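Local coordinates for protein Ta0487 (Thermoplasma acidophilum, PDB 3KBQ) that is of unknown function but belongs to the CinA family and probably binds molybdopterin or a related ligand through this domain, at residues Arg126-Ile139 against Lys155-Asp167. Residues are numbered along the deposited sequence; the frame is centred on the assembly and turned at random.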
loop_
_atom_site.group_PDB
_atom_site.type_symbol
_atom_site.label_atom_id
_atom_site.label_comp_id
_atom_site.label_asym_id
_atom_site.label_seq_id
_atom_site.Cartn_x
_atom_site.Cartn_y
_atom_site.Cartn_z
ATOM N N ARG B 126 16.059 -1.071 -18.849
ATOM C CA ARG B 126 17.242 -0.248 -19.053
ATOM C C ARG B 126 17.584 0.475 -17.741
ATOM O O ARG B 126 16.668 0.963 -17.054
ATOM C CB ARG B 126 16.945 0.831 -20.082
ATOM C CG ARG B 126 16.973 0.376 -21.514
ATOM C CD ARG B 126 16.912 1.598 -22.436
ATOM N NE ARG B 126 15.580 2.209 -22.471
ATOM C CZ ARG B 126 15.279 3.426 -22.018
ATOM N NH1 ARG B 126 16.217 4.202 -21.485
ATOM N NH2 ARG B 126 14.026 3.868 -22.103
ATOM N N PRO B 127 18.889 0.623 -17.417
ATOM C CA PRO B 127 19.183 1.371 -16.202
ATOM C C PRO B 127 19.012 2.870 -16.411
ATOM O O PRO B 127 19.191 3.336 -17.521
ATOM C CB PRO B 127 20.650 1.027 -15.912
ATOM C CG PRO B 127 21.273 0.580 -17.274
ATOM C CD PRO B 127 20.101 0.310 -18.214
ATOM N N ILE B 128 18.647 3.598 -15.355
ATOM C CA ILE B 128 18.640 5.054 -15.350
ATOM C C ILE B 128 19.683 5.552 -14.349
ATOM O O ILE B 128 19.701 5.114 -13.180
ATOM C CB ILE B 128 17.313 5.688 -14.828
ATOM C CG1 ILE B 128 16.066 4.892 -15.259
ATOM C CG2 ILE B 128 17.302 7.161 -15.254
ATOM C CD1 ILE B 128 14.823 5.041 -14.303
ATOM N N GLU B 129 20.503 6.493 -14.797
ATOM C CA GLU B 129 21.614 7.014 -14.010
ATOM C C GLU B 129 21.144 7.639 -12.723
ATOM O O GLU B 129 20.162 8.378 -12.711
ATOM C CB GLU B 129 22.375 8.057 -14.811
ATOM C CG GLU B 129 23.734 8.354 -14.180
ATOM C CD GLU B 129 24.068 9.845 -14.148
ATOM O OE1 GLU B 129 25.158 10.215 -13.625
ATOM O OE2 GLU B 129 23.249 10.644 -14.659
ATOM N N ASN B 130 21.821 7.332 -11.637
ATOM C CA ASN B 130 21.483 7.909 -10.360
ATOM C C ASN B 130 22.566 8.909 -9.991
ATOM O O ASN B 130 23.582 8.528 -9.428
ATOM C CB ASN B 130 21.381 6.807 -9.308
ATOM C CG ASN B 130 20.909 7.300 -7.960
ATOM O OD1 ASN B 130 20.810 8.516 -7.680
ATOM N ND2 ASN B 130 20.627 6.341 -7.088
ATOM N N PRO B 131 22.334 10.203 -10.273
ATOM C CA PRO B 131 23.406 11.163 -10.058
ATOM C C PRO B 131 23.665 11.441 -8.576
ATOM O O PRO B 131 24.716 11.993 -8.240
ATOM C CB PRO B 131 22.894 12.423 -10.770
ATOM C CG PRO B 131 21.419 12.326 -10.738
ATOM C CD PRO B 131 21.031 10.872 -10.445
ATOM N N VAL B 132 22.743 11.027 -7.708
ATOM C CA VAL B 132 22.785 11.319 -6.278
ATOM C C VAL B 132 23.338 10.143 -5.486
ATOM O O VAL B 132 24.190 10.323 -4.617
ATOM C CB VAL B 132 21.352 11.595 -5.690
ATOM C CG1 VAL B 132 21.431 11.956 -4.196
ATOM C CG2 VAL B 132 20.581 12.630 -6.496
ATOM N N GLY B 133 22.834 8.938 -5.745
ATOM C CA GLY B 133 23.194 7.801 -4.908
ATOM C C GLY B 133 23.848 6.764 -5.775
ATOM O O GLY B 133 24.235 7.054 -6.906
ATOM N N THR B 134 23.954 5.532 -5.303
ATOM C CA THR B 134 24.684 4.579 -6.134
ATOM C C THR B 134 23.823 3.616 -6.969
ATOM O O THR B 134 24.301 3.137 -7.992
ATOM C CB THR B 134 25.775 3.824 -5.355
ATOM O OG1 THR B 134 25.186 3.188 -4.208
ATOM C CG2 THR B 134 26.874 4.797 -4.939
ATOM N N ALA B 135 22.592 3.314 -6.550
ATOM C CA ALA B 135 21.807 2.340 -7.310
ATOM C C ALA B 135 21.157 2.989 -8.547
ATOM O O ALA B 135 20.451 3.991 -8.407
ATOM C CB ALA B 135 20.755 1.698 -6.423
ATOM N N PRO B 136 21.403 2.446 -9.746
ATOM C CA PRO B 136 20.636 2.966 -10.889
ATOM C C PRO B 136 19.119 2.721 -10.701
ATOM O O PRO B 136 18.734 1.747 -10.031
ATOM C CB PRO B 136 21.136 2.122 -12.071
ATOM C CG PRO B 136 21.852 0.975 -11.483
ATOM C CD PRO B 136 22.317 1.355 -10.128
ATOM N N GLY B 137 18.277 3.587 -11.275
ATOM C CA GLY B 137 16.873 3.242 -11.466
ATOM C C GLY B 137 16.753 2.339 -12.684
ATOM O O GLY B 137 17.728 2.129 -13.419
ATOM N N LEU B 138 15.560 1.792 -12.904
ATOM C CA LEU B 138 15.276 0.993 -14.099
ATOM C C LEU B 138 13.973 1.448 -14.726
ATOM O O LEU B 138 13.023 1.743 -13.996
ATOM C CB LEU B 138 15.190 -0.498 -13.754
ATOM C CG LEU B 138 16.419 -1.215 -13.152
ATOM C CD1 LEU B 138 16.142 -2.717 -12.984
ATOM C CD2 LEU B 138 17.632 -1.022 -14.014
ATOM N N ILE B 139 13.925 1.525 -16.059
ATOM C CA ILE B 139 12.663 1.662 -16.788
ATOM C C ILE B 139 12.567 0.380 -17.570
ATOM O O ILE B 139 13.533 -0.016 -18.234
ATOM C CB ILE B 139 12.652 2.754 -17.884
ATOM C CG1 ILE B 139 13.416 3.988 -17.452
ATOM C CG2 ILE B 139 11.208 3.106 -18.375
ATOM C CD1 ILE B 139 14.355 4.532 -18.580
ATOM N N LYS B 155 15.465 11.560 -1.751
ATOM C CA LYS B 155 16.153 12.500 -2.624
ATOM C C LYS B 155 16.525 11.840 -3.974
ATOM O O LYS B 155 16.427 12.455 -5.043
ATOM C CB LYS B 155 17.370 13.062 -1.898
ATOM C CG LYS B 155 18.167 14.062 -2.684
ATOM C CD LYS B 155 19.421 14.401 -1.885
ATOM C CE LYS B 155 20.161 15.562 -2.523
ATOM N NZ LYS B 155 19.399 16.839 -2.306
ATOM N N GLU B 156 16.914 10.570 -3.932
ATOM C CA GLU B 156 17.267 9.842 -5.152
ATOM C C GLU B 156 15.995 9.519 -5.939
ATOM O O GLU B 156 15.956 9.662 -7.168
ATOM C CB GLU B 156 17.998 8.542 -4.786
ATOM C CG GLU B 156 19.281 8.791 -4.010
ATOM C CD GLU B 156 19.974 7.477 -3.606
ATOM O OE1 GLU B 156 19.918 6.448 -4.346
ATOM O OE2 GLU B 156 20.573 7.485 -2.531
ATOM N N MET B 157 14.954 9.066 -5.228
ATOM C CA MET B 157 13.718 8.610 -5.876
ATOM C C MET B 157 13.199 9.816 -6.672
ATOM O O MET B 157 12.938 9.694 -7.885
ATOM C CB MET B 157 12.695 8.097 -4.837
ATOM C CG MET B 157 11.277 7.679 -5.393
ATOM S SD MET B 157 10.211 9.090 -5.866
ATOM C CE MET B 157 9.903 9.735 -4.212
ATOM N N GLU B 158 13.152 10.988 -6.015
ATOM C CA GLU B 158 12.557 12.195 -6.597
ATOM C C GLU B 158 13.383 12.734 -7.765
ATOM O O GLU B 158 12.814 13.103 -8.804
ATOM C CB GLU B 158 12.308 13.268 -5.542
ATOM C CG GLU B 158 11.405 12.733 -4.409
ATOM C CD GLU B 158 11.241 13.692 -3.218
ATOM O OE1 GLU B 158 11.738 14.822 -3.274
ATOM O OE2 GLU B 158 10.562 13.317 -2.233
ATOM N N ALA B 159 14.708 12.686 -7.626
ATOM C CA ALA B 159 15.595 13.086 -8.705
ATOM C C ALA B 159 15.373 12.224 -9.948
ATOM O O ALA B 159 15.217 12.743 -11.038
ATOM C CB ALA B 159 17.047 13.034 -8.270
ATOM N N LEU B 160 15.346 10.916 -9.786
ATOM C CA LEU B 160 15.191 10.009 -10.935
ATOM C C LEU B 160 13.782 10.082 -11.573
ATOM O O LEU B 160 13.621 10.035 -12.803
ATOM C CB LEU B 160 15.493 8.581 -10.489
ATOM C CG LEU B 160 16.964 8.135 -10.343
ATOM C CD1 LEU B 160 17.026 7.006 -9.380
ATOM C CD2 LEU B 160 17.500 7.620 -11.620
ATOM N N LEU B 161 12.762 10.212 -10.732
ATOM C CA LEU B 161 11.403 10.319 -11.236
ATOM C C LEU B 161 11.264 11.560 -12.113
ATOM O O LEU B 161 10.709 11.495 -13.234
ATOM C CB LEU B 161 10.373 10.272 -10.083
ATOM C CG LEU B 161 8.918 10.149 -10.509
ATOM C CD1 LEU B 161 8.750 8.960 -11.439
ATOM C CD2 LEU B 161 7.981 10.017 -9.247
ATOM N N LYS B 162 11.815 12.674 -11.626
ATOM C CA LYS B 162 11.880 13.909 -12.415
ATOM C C LYS B 162 12.667 13.804 -13.731
ATOM O O LYS B 162 12.218 14.310 -14.746
ATOM C CB LYS B 162 12.285 15.110 -11.541
ATOM C CG LYS B 162 11.040 15.628 -10.788
ATOM C CD LYS B 162 11.272 16.726 -9.753
ATOM C CE LYS B 162 11.560 16.137 -8.383
ATOM N NZ LYS B 162 13.020 15.884 -8.252
ATOM N N ALA B 163 13.793 13.110 -13.724
ATOM C CA ALA B 163 14.557 12.808 -14.939
ATOM C C ALA B 163 13.813 11.913 -15.965
ATOM O O ALA B 163 14.161 11.904 -17.152
ATOM C CB ALA B 163 15.889 12.184 -14.570
ATOM N N MET B 164 12.826 11.148 -15.488
ATOM C CA MET B 164 12.011 10.233 -16.309
ATOM C C MET B 164 10.719 10.878 -16.826
ATOM O O MET B 164 9.901 10.194 -17.439
ATOM C CB MET B 164 11.600 8.996 -15.481
ATOM C CG MET B 164 12.709 7.969 -15.243
ATOM S SD MET B 164 13.573 7.632 -16.814
ATOM C CE MET B 164 12.218 6.905 -17.730
ATOM N N GLU B 165 10.524 12.173 -16.574
ATOM C CA GLU B 165 9.208 12.788 -16.784
ATOM C C GLU B 165 8.767 12.744 -18.245
ATOM O O GLU B 165 7.569 12.665 -18.542
ATOM C CB GLU B 165 9.187 14.217 -16.268
ATOM C CG GLU B 165 7.856 14.911 -16.384
ATOM C CD GLU B 165 7.892 16.290 -15.753
ATOM O OE1 GLU B 165 8.775 16.532 -14.899
ATOM O OE2 GLU B 165 7.040 17.141 -16.105
ATOM N N LYS B 166 9.737 12.789 -19.149
ATOM C CA LYS B 166 9.444 12.681 -20.578
ATOM C C LYS B 166 8.984 11.283 -21.001
ATOM O O LYS B 166 8.255 11.157 -21.975
ATOM C CB LYS B 166 10.613 13.189 -21.404
ATOM C CG LYS B 166 10.718 14.701 -21.318
ATOM C CD LYS B 166 12.154 15.188 -21.460
ATOM C CE LYS B 166 12.236 16.699 -21.270
ATOM N NZ LYS B 166 13.393 17.270 -22.022
ATOM N N ASP B 167 9.368 10.251 -20.246
ATOM C CA ASP B 167 8.816 8.897 -20.438
ATOM C C ASP B 167 7.391 8.729 -19.930
ATOM O O ASP B 167 6.698 7.760 -20.278
ATOM C CB ASP B 167 9.689 7.850 -19.748
ATOM C CG ASP B 167 10.672 7.196 -20.702
ATOM O OD1 ASP B 167 10.273 6.236 -21.420
ATOM O OD2 ASP B 167 11.848 7.640 -20.724
HETATM O O HOH W 1 21.407 4.352 -4.387
#
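Ile128 straddles Leu160 of the helix and Met164 just past its end: its CG2 lies 3.7 Å from Leu160 CD2, while CD1 comes over Met164 CG. Beyond the strand, Asn130 ties the loop to the helix. With CG anti to the backbone N (chi1 -175°), its amide comes up to Glu156, and ND2 donates to Glu156 OE1 at 2.8 Å, in the amide's own plane but above that of the carboxylate, and to Ala135 O at 2.7 Å. Its OD1 accepts from Val132 N, an Asx turn, and from Gly133 N, an Asx motif, both on one face. A leucine here would probably leave Glu156 without its amide donor and the 130-135 loop without its internal bonds. Val132 spreads its methyls over the helix, CG1 against Glu156 CG (3.8 Å) and Lys155 CD, CG2 against Ala159 CB. Gly133 CA lies 3.5 Å from Glu156 CD, where a side chain would clash. A water bridges Ala135 N and Glu156 OE1. Back in the sheet, Ile139 CD1 lies 3.7 Å from Met164 SD. The beta hairpin of edge strand 125-128 and strand 137-142 thus packs on helix 154-163, with Ile148 and Leu150 of strand 145-150 continuing the apolar layer and helix 96-106 covering Pro127 and Pro136.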